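Local coordinates for glycerol dehydratase (Clostridium butyricum, PDB 1R9D), which probably removes water from glycerol as a B12-independent lyase of the glycyl-radical enzyme family, at residues A[394-399]-A[734-739]; A[681-686]-A[701-706]; A[471-476]-A[492-497]. One frame throughout, in Å; residues are numbered along the deposited sequence.

How the contacts relate
Followed from the N terminus, the chain first enters contact 1 at 394-399, the end of helix 386-397, and returns to it only at strand 733-738; the intervening long loop holds both other contacts. Contact 3 comes next, a short closure in which the connection after helix 453-461 folds back on helix 484-516. Contact 2 follows in series, setting helix 680-687 against strand 702-705. Contacts 1 and 2 touch through neighbouring strands of one sheet, where Asn737 and Gln703 pair; contact 1 ties the pyruvate formate lyase-like region to the glycine radical region, while contact 2 stays within the latter. Contact 3 lies apart, its centre about 42 Å from that of contact 1 and about 34 Å from that of contact 2.

Contact 1 (A[394-399]-A[734-739])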
ATOM      1  N   GLU A 394      42.136 -22.134  22.230  1.00 28.09           N
ATOM      2  CA  GLU A 394      43.059 -21.193  22.867  1.00 28.83           C
ATOM      3  C   GLU A 394      42.347 -19.872  23.129  1.00 28.50           C
ATOM      4  O   GLU A 394      42.568 -19.221  24.154  1.00 27.10           O
ATOM      5  CB  GLU A 394      44.269 -20.896  21.976  1.00 31.20           C
ATOM      6  CG  GLU A 394      45.368 -21.927  21.964  1.00 34.64           C
ATOM      7  CD  GLU A 394      46.678 -21.342  21.452  1.00 35.85           C
ATOM      8  OE1 GLU A 394      47.354 -20.615  22.219  1.00 37.76           O
ATOM      9  OE2 GLU A 394      47.026 -21.595  20.280  1.00 37.26           O
ATOM     10  N   LEU A 395      41.513 -19.455  22.181  1.00 27.61           N
ATOM     11  CA  LEU A 395      40.770 -18.212  22.333  1.00 27.13           C
ATOM     12  C   LEU A 395      39.786 -18.343  23.488  1.00 26.44           C
ATOM     13  O   LEU A 395      39.654 -17.438  24.309  1.00 25.73           O
ATOM     14  CB  LEU A 395      40.017 -17.872  21.045  1.00 26.99           C
ATOM     15  CG  LEU A 395      39.089 -16.654  21.105  1.00 27.98           C
ATOM     16  CD1 LEU A 395      39.868 -15.404  21.516  1.00 26.71           C
ATOM     17  CD2 LEU A 395      38.443 -16.454  19.747  1.00 26.36           C
ATOM     18  N   THR A 396      39.094 -19.475  23.556  1.00 25.97           N
ATOM     19  CA  THR A 396      38.138 -19.696  24.639  1.00 25.62           C
ATOM     20  C   THR A 396      38.831 -19.564  25.999  1.00 24.82           C
ATOM     21  O   THR A 396      38.254 -19.045  26.951  1.00 25.09           O
ATOM     22  CB  THR A 396      37.503 -21.103  24.547  1.00 26.09           C
ATOM     23  OG1 THR A 396      36.717 -21.196  23.352  1.00 25.94           O
ATOM     24  CG2 THR A 396      36.617 -21.369  25.748  1.00 26.74           C
ATOM     25  N   ARG A 397      40.070 -20.034  26.080  1.00 26.40           N
ATOM     26  CA  ARG A 397      40.817 -19.971  27.332  1.00 27.64           C
ATOM     27  C   ARG A 397      41.070 -18.533  27.785  1.00 28.50           C
ATOM     28  O   ARG A 397      41.322 -18.286  28.963  1.00 28.14           O
ATOM     29  CB  ARG A 397      42.144 -20.725  27.193  1.00 27.96           C
ATOM     30  CG  ARG A 397      42.952 -20.799  28.481  1.00 29.13           C
ATOM     31  CD  ARG A 397      43.998 -21.905  28.420  1.00 29.30           C
ATOM     32  NE  ARG A 397      44.999 -21.678  27.385  1.00 29.64           N
ATOM     33  CZ  ARG A 397      45.915 -22.572  27.026  1.00 30.43           C
ATOM     34  NH1 ARG A 397      45.957 -23.761  27.620  1.00 29.69           N
ATOM     35  NH2 ARG A 397      46.787 -22.281  26.068  1.00 30.72           N
ATOM     36  N   GLU A 398      40.984 -17.583  26.858  1.00 28.84           N
ATOM     37  CA  GLU A 398      41.200 -16.178  27.203  1.00 30.41           C
ATOM     38  C   GLU A 398      40.099 -15.625  28.111  1.00 30.62           C
ATOM     39  O   GLU A 398      40.276 -14.590  28.754  1.00 31.50           O
ATOM     40  CB  GLU A 398      41.306 -15.330  25.932  1.00 32.29           C
ATOM     41  CG  GLU A 398      42.574 -15.583  25.117  1.00 35.26           C
ATOM     42  CD  GLU A 398      43.841 -15.198  25.865  1.00 38.96           C
ATOM     43  OE1 GLU A 398      43.911 -14.055  26.371  1.00 40.23           O
ATOM     44  OE2 GLU A 398      44.771 -16.034  25.942  1.00 40.49           O
ATOM     45  N   GLY A 399      38.956 -16.307  28.154  1.00 29.89           N
ATOM     46  CA  GLY A 399      37.868 -15.872  29.013  1.00 29.58           C
ATOM     47  C   GLY A 399      36.986 -14.735  28.523  1.00 30.41           C
ATOM     48  O   GLY A 399      36.372 -14.037  29.328  1.00 31.06           O
ATOM     49  N   VAL A 734      27.388 -24.403  20.900  1.00 22.34           N
ATOM     50  CA  VAL A 734      27.872 -24.385  22.271  1.00 22.31           C
ATOM     51  C   VAL A 734      28.902 -23.259  22.403  1.00 22.76           C
ATOM     52  O   VAL A 734      29.596 -22.921  21.443  1.00 21.62           O
ATOM     53  CB  VAL A 734      28.479 -25.761  22.690  1.00 22.28           C
ATOM     54  CG1 VAL A 734      29.780 -26.023  21.950  1.00 23.33           C
ATOM     55  CG2 VAL A 734      28.680 -25.797  24.208  1.00 22.71           C
ATOM     56  N   GLN A 735      28.971 -22.653  23.584  1.00 22.90           N
ATOM     57  CA  GLN A 735      29.918 -21.569  23.828  1.00 23.05           C
ATOM     58  C   GLN A 735      30.291 -21.639  25.302  1.00 24.00           C
ATOM     59  O   GLN A 735      29.527 -22.181  26.103  1.00 22.62           O
ATOM     60  CB  GLN A 735      29.275 -20.228  23.491  1.00 23.02           C
ATOM     61  CG  GLN A 735      28.043 -19.918  24.308  1.00 23.08           C
ATOM     62  CD  GLN A 735      27.249 -18.765  23.743  1.00 24.18           C
ATOM     63  OE1 GLN A 735      26.398 -18.191  24.428  1.00 26.69           O
ATOM     64  NE2 GLN A 735      27.507 -18.426  22.483  1.00 22.59           N
ATOM     65  N   PHE A 736      31.443 -21.081  25.668  1.00 24.44           N
ATOM     66  CA  PHE A 736      31.900 -21.178  27.049  1.00 24.39           C
ATOM     67  C   PHE A 736      32.417 -19.929  27.743  1.00 25.88           C
ATOM     68  O   PHE A 736      33.121 -19.114  27.149  1.00 26.82           O
ATOM     69  CB  PHE A 736      33.024 -22.215  27.157  1.00 23.75           C
ATOM     70  CG  PHE A 736      32.766 -23.485  26.404  1.00 23.34           C
ATOM     71  CD1 PHE A 736      33.051 -23.574  25.044  1.00 24.17           C
ATOM     72  CD2 PHE A 736      32.230 -24.592  27.049  1.00 24.49           C
ATOM     73  CE1 PHE A 736      32.802 -24.753  24.337  1.00 24.08           C
ATOM     74  CE2 PHE A 736      31.977 -25.772  26.355  1.00 22.80           C
ATOM     75  CZ  PHE A 736      32.262 -25.854  24.996  1.00 23.79           C
ATOM     76  N   ASN A 737      32.074 -19.814  29.021  1.00 26.38           N
ATOM     77  CA  ASN A 737      32.574 -18.741  29.863  1.00 27.24           C
ATOM     78  C   ASN A 737      33.698 -19.454  30.615  1.00 28.82           C
ATOM     79  O   ASN A 737      33.550 -20.614  31.011  1.00 27.33           O
ATOM     80  CB  ASN A 737      31.522 -18.267  30.869  1.00 27.43           C
ATOM     81  CG  ASN A 737      30.945 -16.904  30.523  1.00 27.96           C
ATOM     82  OD1 ASN A 737      31.666 -15.999  30.091  1.00 27.82           O
ATOM     83  ND2 ASN A 737      29.647 -16.743  30.735  1.00 26.26           N
ATOM     84  N   VAL A 738      34.828 -18.781  30.775  1.00 29.18           N
ATOM     85  CA  VAL A 738      35.961 -19.348  31.496  1.00 30.65           C
ATOM     86  C   VAL A 738      36.500 -18.197  32.325  1.00 32.65           C
ATOM     87  O   VAL A 738      37.384 -17.464  31.883  1.00 32.40           O
ATOM     88  CB  VAL A 738      37.068 -19.839  30.540  1.00 29.82           C
ATOM     89  CG1 VAL A 738      38.208 -20.464  31.338  1.00 29.46           C
ATOM     90  CG2 VAL A 738      36.502 -20.854  29.560  1.00 29.85           C
ATOM     91  N   ILE A 739      35.956 -18.033  33.523  1.00 34.52           N
ATOM     92  CA  ILE A 739      36.376 -16.939  34.382  1.00 37.12           C
ATOM     93  C   ILE A 739      36.325 -17.291  35.862  1.00 38.02           C
ATOM     94  O   ILE A 739      35.588 -18.186  36.285  1.00 38.10           O
ATOM     95  CB  ILE A 739      35.495 -15.693  34.134  1.00 38.96           C
ATOM     96  CG1 ILE A 739      36.103 -14.473  34.828  1.00 39.86           C
ATOM     97  CG2 ILE A 739      34.078 -15.955  34.637  1.00 38.92           C
ATOM     98  CD1 ILE A 739      35.373 -13.185  34.536  1.00 41.53           C
TER
HETATM   99  O   HOH W   1      35.727 -17.932  27.313  1.00 28.62           O
HETATM  100  O   HOH W   2      34.382 -15.988  30.300  1.00 34.46           O
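Val738 packs its branched side chain against the helical turn at Thr396. Its CB starts 3.9 Å from Thr396 O, and CG2 closes on the same carbonyl oxygen, with Val738 CG2 to Thr396 O at 3.6 Å. That methyl also meets Thr396 CG2 at 3.8 Å, the two side chains crossing at about a right angle. The torsion explains the choice of branch: CG1 stands anti to the backbone N (chi1 -178°), at the limit of contact with Arg397 O, which leaves CG2 to face the threonine. Thr396 CG2 continues the apolar seam to Phe736 CB, 4.0 Å away, while its hydroxyl turns to another partner, Tyr405 OH. No direct hydrogen bond crosses the contact; water does that work. One water lies 2.8 Å from Thr396 O and also bonds to Phe736 O. A second accepts from Val738 N at 2.9 Å, donates to Asn737 OD1 at 2.7 Å and reaches Gly399 O weakly. Gly399 leaves the helix with positive phi (80°), and its CA comes within 3.3 Å of Val738 O. Helix 386-397 connects the parallel strands 375-380 and 404-407, a beta-alpha-beta crossover, and packs on the sheet that also contains strand 733-738. Phe736 and Val738 both direct their CB atoms toward the helix. This is consistent with helices covering the outside of the barrel of glycyl-radical enzymes.

Contact 2 (A[681-686]-A[701-706])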
ATOM      1  N   THR A 681      30.068 -33.516  30.300  1.00 26.02           N
ATOM      2  CA  THR A 681      29.780 -34.476  29.240  1.00 26.94           C
ATOM      3  C   THR A 681      28.338 -34.955  29.373  1.00 26.48           C
ATOM      4  O   THR A 681      27.604 -35.016  28.388  1.00 25.63           O
ATOM      5  CB  THR A 681      30.718 -35.699  29.299  1.00 27.68           C
ATOM      6  OG1 THR A 681      32.067 -35.279  29.061  1.00 29.57           O
ATOM      7  CG2 THR A 681      30.328 -36.721  28.237  1.00 29.12           C
ATOM      8  N   ALA A 682      27.937 -35.291  30.596  1.00 25.67           N
ATOM      9  CA  ALA A 682      26.575 -35.750  30.840  1.00 25.67           C
ATOM     10  C   ALA A 682      25.597 -34.651  30.441  1.00 24.71           C
ATOM     11  O   ALA A 682      24.546 -34.924  29.869  1.00 24.11           O
ATOM     12  CB  ALA A 682      26.393 -36.112  32.309  1.00 26.22           C
ATOM     13  N   ALA A 683      25.946 -33.404  30.748  1.00 24.02           N
ATOM     14  CA  ALA A 683      25.093 -32.276  30.392  1.00 23.51           C
ATOM     15  C   ALA A 683      24.954 -32.208  28.870  1.00 23.12           C
ATOM     16  O   ALA A 683      23.849 -32.056  28.348  1.00 22.96           O
ATOM     17  CB  ALA A 683      25.689 -30.975  30.928  1.00 23.72           C
ATOM     18  N   CYS A 684      26.076 -32.329  28.162  1.00 23.66           N
ATOM     19  CA  CYS A 684      26.060 -32.292  26.702  1.00 24.10           C
ATOM     20  C   CYS A 684      25.182 -33.413  26.159  1.00 24.32           C
ATOM     21  O   CYS A 684      24.403 -33.207  25.229  1.00 24.27           O
ATOM     22  CB  CYS A 684      27.474 -32.446  26.134  1.00 23.91           C
ATOM     23  SG  CYS A 684      28.522 -30.961  26.232  1.00 27.73           S
ATOM     24  N   ASN A 685      25.316 -34.602  26.737  1.00 24.66           N
ATOM     25  CA  ASN A 685      24.522 -35.741  26.289  1.00 25.20           C
ATOM     26  C   ASN A 685      23.031 -35.442  26.423  1.00 24.56           C
ATOM     27  O   ASN A 685      22.242 -35.775  25.535  1.00 25.35           O
ATOM     28  CB  ASN A 685      24.885 -37.004  27.087  1.00 25.46           C
ATOM     29  CG  ASN A 685      26.274 -37.534  26.747  1.00 27.26           C
ATOM     30  OD1 ASN A 685      26.871 -37.145  25.745  1.00 27.62           O
ATOM     31  ND2 ASN A 685      26.781 -38.442  27.574  1.00 26.93           N
ATOM     32  N   SER A 686      22.641 -34.813  27.530  1.00 23.53           N
ATOM     33  CA  SER A 686      21.240 -34.463  27.748  1.00 22.97           C
ATOM     34  C   SER A 686      20.730 -33.471  26.715  1.00 22.34           C
ATOM     35  O   SER A 686      19.666 -33.659  26.132  1.00 22.15           O
ATOM     36  CB  SER A 686      21.035 -33.845  29.132  1.00 23.51           C
ATOM     37  OG  SER A 686      21.046 -34.828  30.149  1.00 24.93           O
ATOM     38  N   PHE A 701      23.339 -23.122  23.663  1.00 21.44           N
ATOM     39  CA  PHE A 701      23.810 -23.904  24.801  1.00 22.33           C
ATOM     40  C   PHE A 701      25.010 -23.236  25.485  1.00 22.62           C
ATOM     41  O   PHE A 701      26.067 -23.080  24.880  1.00 21.54           O
ATOM     42  CB  PHE A 701      24.158 -25.316  24.306  1.00 22.86           C
ATOM     43  CG  PHE A 701      24.643 -26.256  25.381  1.00 23.97           C
ATOM     44  CD1 PHE A 701      24.260 -26.091  26.710  1.00 23.84           C
ATOM     45  CD2 PHE A 701      25.455 -27.336  25.047  1.00 23.08           C
ATOM     46  CE1 PHE A 701      24.682 -26.994  27.695  1.00 23.57           C
ATOM     47  CE2 PHE A 701      25.880 -28.249  26.027  1.00 24.07           C
ATOM     48  CZ  PHE A 701      25.491 -28.073  27.348  1.00 24.26           C
ATOM     49  N   ASN A 702      24.823 -22.833  26.742  1.00 22.34           N
ATOM     50  CA  ASN A 702      25.874 -22.183  27.535  1.00 24.16           C
ATOM     51  C   ASN A 702      26.493 -23.140  28.543  1.00 24.64           C
ATOM     52  O   ASN A 702      25.780 -23.892  29.207  1.00 25.53           O
ATOM     53  CB  ASN A 702      25.311 -21.026  28.371  1.00 24.69           C
ATOM     54  CG  ASN A 702      25.377 -19.682  27.677  1.00 26.24           C
ATOM     55  OD1 ASN A 702      26.366 -19.344  27.025  1.00 27.30           O
ATOM     56  ND2 ASN A 702      24.326 -18.887  27.851  1.00 25.81           N
ATOM     57  N   GLN A 703      27.814 -23.093  28.662  1.00 25.21           N
ATOM     58  CA  GLN A 703      28.527 -23.872  29.664  1.00 25.72           C
ATOM     59  C   GLN A 703      29.593 -22.951  30.252  1.00 26.41           C
ATOM     60  O   GLN A 703      30.149 -22.103  29.549  1.00 24.54           O
ATOM     61  CB  GLN A 703      29.136 -25.152  29.077  1.00 27.65           C
ATOM     62  CG  GLN A 703      28.143 -26.322  29.112  1.00 29.54           C
ATOM     63  CD  GLN A 703      28.808 -27.688  29.033  1.00 30.48           C
ATOM     64  OE1 GLN A 703      28.258 -28.688  29.502  1.00 33.45           O
ATOM     65  NE2 GLN A 703      29.981 -27.739  28.433  1.00 29.43           N
ATOM     66  N   LYS A 704      29.832 -23.085  31.553  1.00 25.46           N
ATOM     67  CA  LYS A 704      30.807 -22.253  32.247  1.00 27.04           C
ATOM     68  C   LYS A 704      31.839 -23.127  32.940  1.00 27.36           C
ATOM     69  O   LYS A 704      31.486 -24.038  33.688  1.00 27.38           O
ATOM     70  CB  LYS A 704      30.101 -21.365  33.279  1.00 26.59           C
ATOM     71  CG  LYS A 704      31.038 -20.421  34.025  1.00 28.04           C
ATOM     72  CD  LYS A 704      30.275 -19.424  34.887  1.00 29.69           C
ATOM     73  CE  LYS A 704      29.551 -20.104  36.033  1.00 29.94           C
ATOM     74  NZ  LYS A 704      28.880 -19.121  36.931  1.00 29.67           N
ATOM     75  N   PHE A 705      33.111 -22.842  32.690  1.00 27.08           N
ATOM     76  CA  PHE A 705      34.189 -23.619  33.288  1.00 27.97           C
ATOM     77  C   PHE A 705      35.082 -22.850  34.243  1.00 28.78           C
ATOM     78  O   PHE A 705      35.330 -21.654  34.066  1.00 28.42           O
ATOM     79  CB  PHE A 705      35.090 -24.219  32.205  1.00 27.84           C
ATOM     80  CG  PHE A 705      34.534 -25.453  31.570  1.00 28.79           C
ATOM     81  CD1 PHE A 705      33.813 -25.380  30.385  1.00 30.27           C
ATOM     82  CD2 PHE A 705      34.707 -26.693  32.178  1.00 29.91           C
ATOM     83  CE1 PHE A 705      33.267 -26.531  29.809  1.00 29.72           C
ATOM     84  CE2 PHE A 705      34.167 -27.844  31.615  1.00 29.64           C
ATOM     85  CZ  PHE A 705      33.445 -27.764  30.426  1.00 31.13           C
ATOM     86  N   HIS A 706      35.568 -23.555  35.259  1.00 28.85           N
ATOM     87  CA  HIS A 706      36.497 -22.960  36.199  1.00 29.43           C
ATOM     88  C   HIS A 706      37.763 -22.874  35.350  1.00 28.95           C
ATOM     89  O   HIS A 706      38.054 -23.781  34.574  1.00 29.21           O
ATOM     90  CB  HIS A 706      36.696 -23.895  37.399  1.00 30.83           C
ATOM     91  CG  HIS A 706      37.650 -23.369  38.424  1.00 30.62           C
ATOM     92  ND1 HIS A 706      39.013 -23.539  38.325  1.00 31.31           N
ATOM     93  CD2 HIS A 706      37.441 -22.652  39.553  1.00 32.10           C
ATOM     94  CE1 HIS A 706      39.603 -22.949  39.349  1.00 32.51           C
ATOM     95  NE2 HIS A 706      38.672 -22.402  40.109  1.00 31.05           N
TER
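Cys684 and Phe701 make the sulfur-aromatic contact between helix 680-687 and the start of strand 702-705. The sulfur sits at the ring edge: Cys684 SG is 5.1 Å from the centroid of the Phe701 ring and 83° off its normal, so it lies almost in the ring plane. The rim atom it meets is CE2, with Cys684 SG to Phe701 CE2 at 3.8 Å. Phe701 has CG anti to its backbone N (chi1 -179°), which carries the start of the ring out from the strand toward the helix.

Van der Waals packing completes the touch. Phe701 CE2 also approaches Cys684 CA at 4.1 Å, and the ring reaches the helix backbone obliquely, with Phe701 CZ 4.4 Å from Ala683 O. Gln703, extended beyond CG, brings its amide end against Ala683 CB and Cys684 SG.

Hydrogen bonding stays on each side and none crosses. In the helix, Asn685 N donates to Thr681 O at 2.9 Å; the strand pairs with strand 733-738, through Gln703 to Gln735 and Asn737. Helix 712-728 adds Tyr726, which touches both Cys684 and the Phe701 ring, and Leu722, which touches Gln703.

All four touching residues are buried, and Cys684 CA and Phe701 CA, the closest such pair, are 8.9 Å apart, so side chains fill the gap. The chemistry is therefore mainly dispersive, with a probable electrostatic contribution where the polarisable sulfur meets the electropositive hydrogen rim of the ring.

Contact 3 (A[471-476]-A[492-497]); sequences IGPKTQ and KAQMEY
Two flat groups of helix 484-516, the Gln494 amide and the Tyr497 ring, meet the chain at Pro473. At one edge of the amide, NE2 donates both hydrogens nearly in its own plane. Gln494 NE2 to Pro473 O measures 2.9 Å, with the oxygen 9° out of the amide plane; Gln494 NE2 to Thr475 OG1 is longer, 3.2 Å, with the hydroxyl 10° out. Both bonds bend moderately at the hydrogen, and the two together fix the rotation of the amide. At its other end, Gln494 OE1 is buried against carbon, 3.3 Å from Pro473 CD, and has no hydrogen-bonding partner in the model. The Tyr497 ring is approached obliquely. Pro473 CG packs at its root, 3.5 Å from Tyr497 CB, and Ile471 O comes within 3.7 Å of Tyr497 CE2. The ring also meets His501 edge-to-face, and its hydroxyl bonds to Glu142.

Lys474 is the centre of an inverse gamma turn, closed by a weak bond from Thr475 N to Pro473 O at 3.1 Å. The turn thus presents Pro473 O and Thr475 OG1 to one amide nitrogen. It belongs to the connection between helices 453-461 and 484-516, which doubles back onto the second helix.

Gln494 reaches the turn by a bend at chi2 (-63°), which places CD, and its side chain runs past that of Pro473 in the opposite direction. Its other contacts include Ile456 and Leu459 of helix 453-461. With OG1 between its backbone N and carbonyl carbon, where it meets Gln494 NE2, Thr475 has CG2 left to rest 3.5 Å from Ala493 CB.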
ATOM      1  N   ILE A 471      -7.341 -15.547  30.486  1.00 36.42           N
ATOM      2  CA  ILE A 471      -6.526 -15.083  29.364  1.00 35.15           C
ATOM      3  C   ILE A 471      -6.274 -16.148  28.301  1.00 35.35           C
ATOM      4  O   ILE A 471      -6.011 -15.822  27.141  1.00 34.58           O
ATOM      5  CB  ILE A 471      -5.155 -14.532  29.838  1.00 34.08           C
ATOM      6  CG1 ILE A 471      -4.321 -15.649  30.476  1.00 33.44           C
ATOM      7  CG2 ILE A 471      -5.370 -13.391  30.822  1.00 34.49           C
ATOM      8  CD1 ILE A 471      -2.892 -15.235  30.805  1.00 32.60           C
ATOM      9  N   GLY A 472      -6.351 -17.416  28.692  1.00 33.94           N
ATOM     10  CA  GLY A 472      -6.132 -18.492  27.742  1.00 34.42           C
ATOM     11  C   GLY A 472      -7.363 -19.364  27.582  1.00 34.49           C
ATOM     12  O   GLY A 472      -8.400 -19.081  28.176  1.00 34.41           O
ATOM     13  N   PRO A 473      -7.287 -20.432  26.772  1.00 34.74           N
ATOM     14  CA  PRO A 473      -8.439 -21.318  26.578  1.00 35.16           C
ATOM     15  C   PRO A 473      -8.826 -21.922  27.921  1.00 35.34           C
ATOM     16  O   PRO A 473      -7.981 -22.056  28.810  1.00 34.64           O
ATOM     17  CB  PRO A 473      -7.902 -22.385  25.626  1.00 35.26           C
ATOM     18  CG  PRO A 473      -6.833 -21.671  24.874  1.00 35.80           C
ATOM     19  CD  PRO A 473      -6.152 -20.858  25.940  1.00 34.55           C
ATOM     20  N   LYS A 474     -10.094 -22.275  28.083  1.00 36.16           N
ATOM     21  CA  LYS A 474     -10.505 -22.885  29.336  1.00 37.48           C
ATOM     22  C   LYS A 474     -10.349 -24.389  29.169  1.00 36.97           C
ATOM     23  O   LYS A 474     -11.292 -25.091  28.805  1.00 36.91           O
ATOM     24  CB  LYS A 474     -11.953 -22.541  29.684  1.00 39.78           C
ATOM     25  CG  LYS A 474     -12.284 -22.862  31.137  1.00 42.53           C
ATOM     26  CD  LYS A 474     -13.721 -22.532  31.496  1.00 45.18           C
ATOM     27  CE  LYS A 474     -14.002 -22.872  32.955  1.00 46.11           C
ATOM     28  NZ  LYS A 474     -15.437 -22.665  33.307  1.00 48.83           N
ATOM     29  N   THR A 475      -9.136 -24.870  29.407  1.00 35.92           N
ATOM     30  CA  THR A 475      -8.844 -26.288  29.290  1.00 35.46           C
ATOM     31  C   THR A 475      -9.305 -27.032  30.545  1.00 36.04           C
ATOM     32  O   THR A 475      -9.648 -26.417  31.553  1.00 36.01           O
ATOM     33  CB  THR A 475      -7.337 -26.516  29.071  1.00 34.44           C
ATOM     34  OG1 THR A 475      -6.591 -25.687  29.973  1.00 32.80           O
ATOM     35  CG2 THR A 475      -6.954 -26.174  27.630  1.00 32.92           C
ATOM     36  N   GLN A 476      -9.320 -28.356  30.466  1.00 36.57           N
ATOM     37  CA  GLN A 476      -9.745 -29.195  31.583  1.00 37.28           C
ATOM     38  C   GLN A 476      -9.126 -28.793  32.924  1.00 37.61           C
ATOM     39  O   GLN A 476      -7.923 -28.543  33.015  1.00 37.20           O
ATOM     40  CB  GLN A 476      -9.405 -30.653  31.275  1.00 37.62           C
ATOM     41  CG  GLN A 476      -9.534 -31.594  32.456  1.00 38.41           C
ATOM     42  CD  GLN A 476      -9.183 -33.018  32.093  1.00 38.54           C
ATOM     43  OE1 GLN A 476      -8.186 -33.268  31.415  1.00 38.07           O
ATOM     44  NE2 GLN A 476      -9.995 -33.965  32.552  1.00 38.36           N
ATOM     45  N   LYS A 492      -0.752 -28.610  25.280  1.00 26.18           N
ATOM     46  CA  LYS A 492      -0.761 -28.360  23.843  1.00 27.16           C
ATOM     47  C   LYS A 492      -1.829 -27.338  23.449  1.00 26.87           C
ATOM     48  O   LYS A 492      -1.609 -26.520  22.552  1.00 26.96           O
ATOM     49  CB  LYS A 492      -0.978 -29.671  23.082  1.00 28.27           C
ATOM     50  CG  LYS A 492      -1.024 -29.530  21.560  1.00 31.21           C
ATOM     51  CD  LYS A 492      -0.911 -30.897  20.898  1.00 32.59           C
ATOM     52  CE  LYS A 492      -1.114 -30.837  19.394  1.00 35.71           C
ATOM     53  NZ  LYS A 492      -2.547 -30.659  19.021  1.00 37.18           N
ATOM     54  N   ALA A 493      -2.975 -27.376  24.124  1.00 26.71           N
ATOM     55  CA  ALA A 493      -4.066 -26.446  23.833  1.00 26.79           C
ATOM     56  C   ALA A 493      -3.697 -25.011  24.205  1.00 26.51           C
ATOM     57  O   ALA A 493      -4.055 -24.065  23.492  1.00 25.26           O
ATOM     58  CB  ALA A 493      -5.330 -26.870  24.571  1.00 27.06           C
ATOM     59  N   GLN A 494      -3.003 -24.842  25.327  1.00 25.69           N
ATOM     60  CA  GLN A 494      -2.575 -23.507  25.743  1.00 26.32           C
ATOM     61  C   GLN A 494      -1.506 -23.008  24.766  1.00 25.66           C
ATOM     62  O   GLN A 494      -1.531 -21.856  24.335  1.00 25.44           O
ATOM     63  CB  GLN A 494      -1.985 -23.532  27.157  1.00 26.40           C
ATOM     64  CG  GLN A 494      -2.986 -23.782  28.280  1.00 28.81           C
ATOM     65  CD  GLN A 494      -4.046 -22.693  28.401  1.00 28.77           C
ATOM     66  OE1 GLN A 494      -3.771 -21.507  28.198  1.00 29.60           O
ATOM     67  NE2 GLN A 494      -5.264 -23.095  28.753  1.00 28.99           N
ATOM     68  N   MET A 495      -0.569 -23.887  24.426  1.00 25.13           N
ATOM     69  CA  MET A 495       0.514 -23.549  23.502  1.00 25.62           C
ATOM     70  C   MET A 495      -0.063 -23.086  22.166  1.00 25.90           C
ATOM     71  O   MET A 495       0.347 -22.062  21.614  1.00 25.39           O
ATOM     72  CB  MET A 495       1.409 -24.773  23.272  1.00 25.41           C
ATOM     73  CG  MET A 495       2.711 -24.492  22.522  1.00 25.82           C
ATOM     74  SD  MET A 495       3.941 -23.635  23.533  1.00 26.70           S
ATOM     75  CE  MET A 495       4.564 -24.997  24.558  1.00 25.63           C
ATOM     76  N   GLU A 496      -1.023 -23.848  21.656  1.00 26.41           N
ATOM     77  CA  GLU A 496      -1.660 -23.542  20.380  1.00 28.72           C
ATOM     78  C   GLU A 496      -2.270 -22.148  20.313  1.00 28.15           C
ATOM     79  O   GLU A 496      -2.090 -21.427  19.326  1.00 27.91           O
ATOM     80  CB  GLU A 496      -2.740 -24.585  20.087  1.00 30.69           C
ATOM     81  CG  GLU A 496      -3.595 -24.289  18.868  1.00 36.68           C
ATOM     82  CD  GLU A 496      -4.648 -25.356  18.641  1.00 41.48           C
ATOM     83  OE1 GLU A 496      -5.405 -25.662  19.595  1.00 44.65           O
ATOM     84  OE2 GLU A 496      -4.723 -25.891  17.512  1.00 44.07           O
ATOM     85  N   TYR A 497      -2.990 -21.770  21.363  1.00 26.79           N
ATOM     86  CA  TYR A 497      -3.647 -20.473  21.409  1.00 26.67           C
ATOM     87  C   TYR A 497      -2.675 -19.298  21.381  1.00 27.03           C
ATOM     88  O   TYR A 497      -2.818 -18.382  20.573  1.00 26.12           O
ATOM     89  CB  TYR A 497      -4.517 -20.366  22.663  1.00 27.76           C
ATOM     90  CG  TYR A 497      -5.279 -19.059  22.761  1.00 27.92           C
ATOM     91  CD1 TYR A 497      -6.436 -18.852  22.013  1.00 29.77           C
ATOM     92  CD2 TYR A 497      -4.823 -18.017  23.569  1.00 29.28           C
ATOM     93  CE1 TYR A 497      -7.125 -17.643  22.062  1.00 29.97           C
ATOM     94  CE2 TYR A 497      -5.507 -16.794  23.625  1.00 30.09           C
ATOM     95  CZ  TYR A 497      -6.656 -16.620  22.865  1.00 30.71           C
ATOM     96  OH  TYR A 497      -7.337 -15.421  22.894  1.00 31.75           O
TER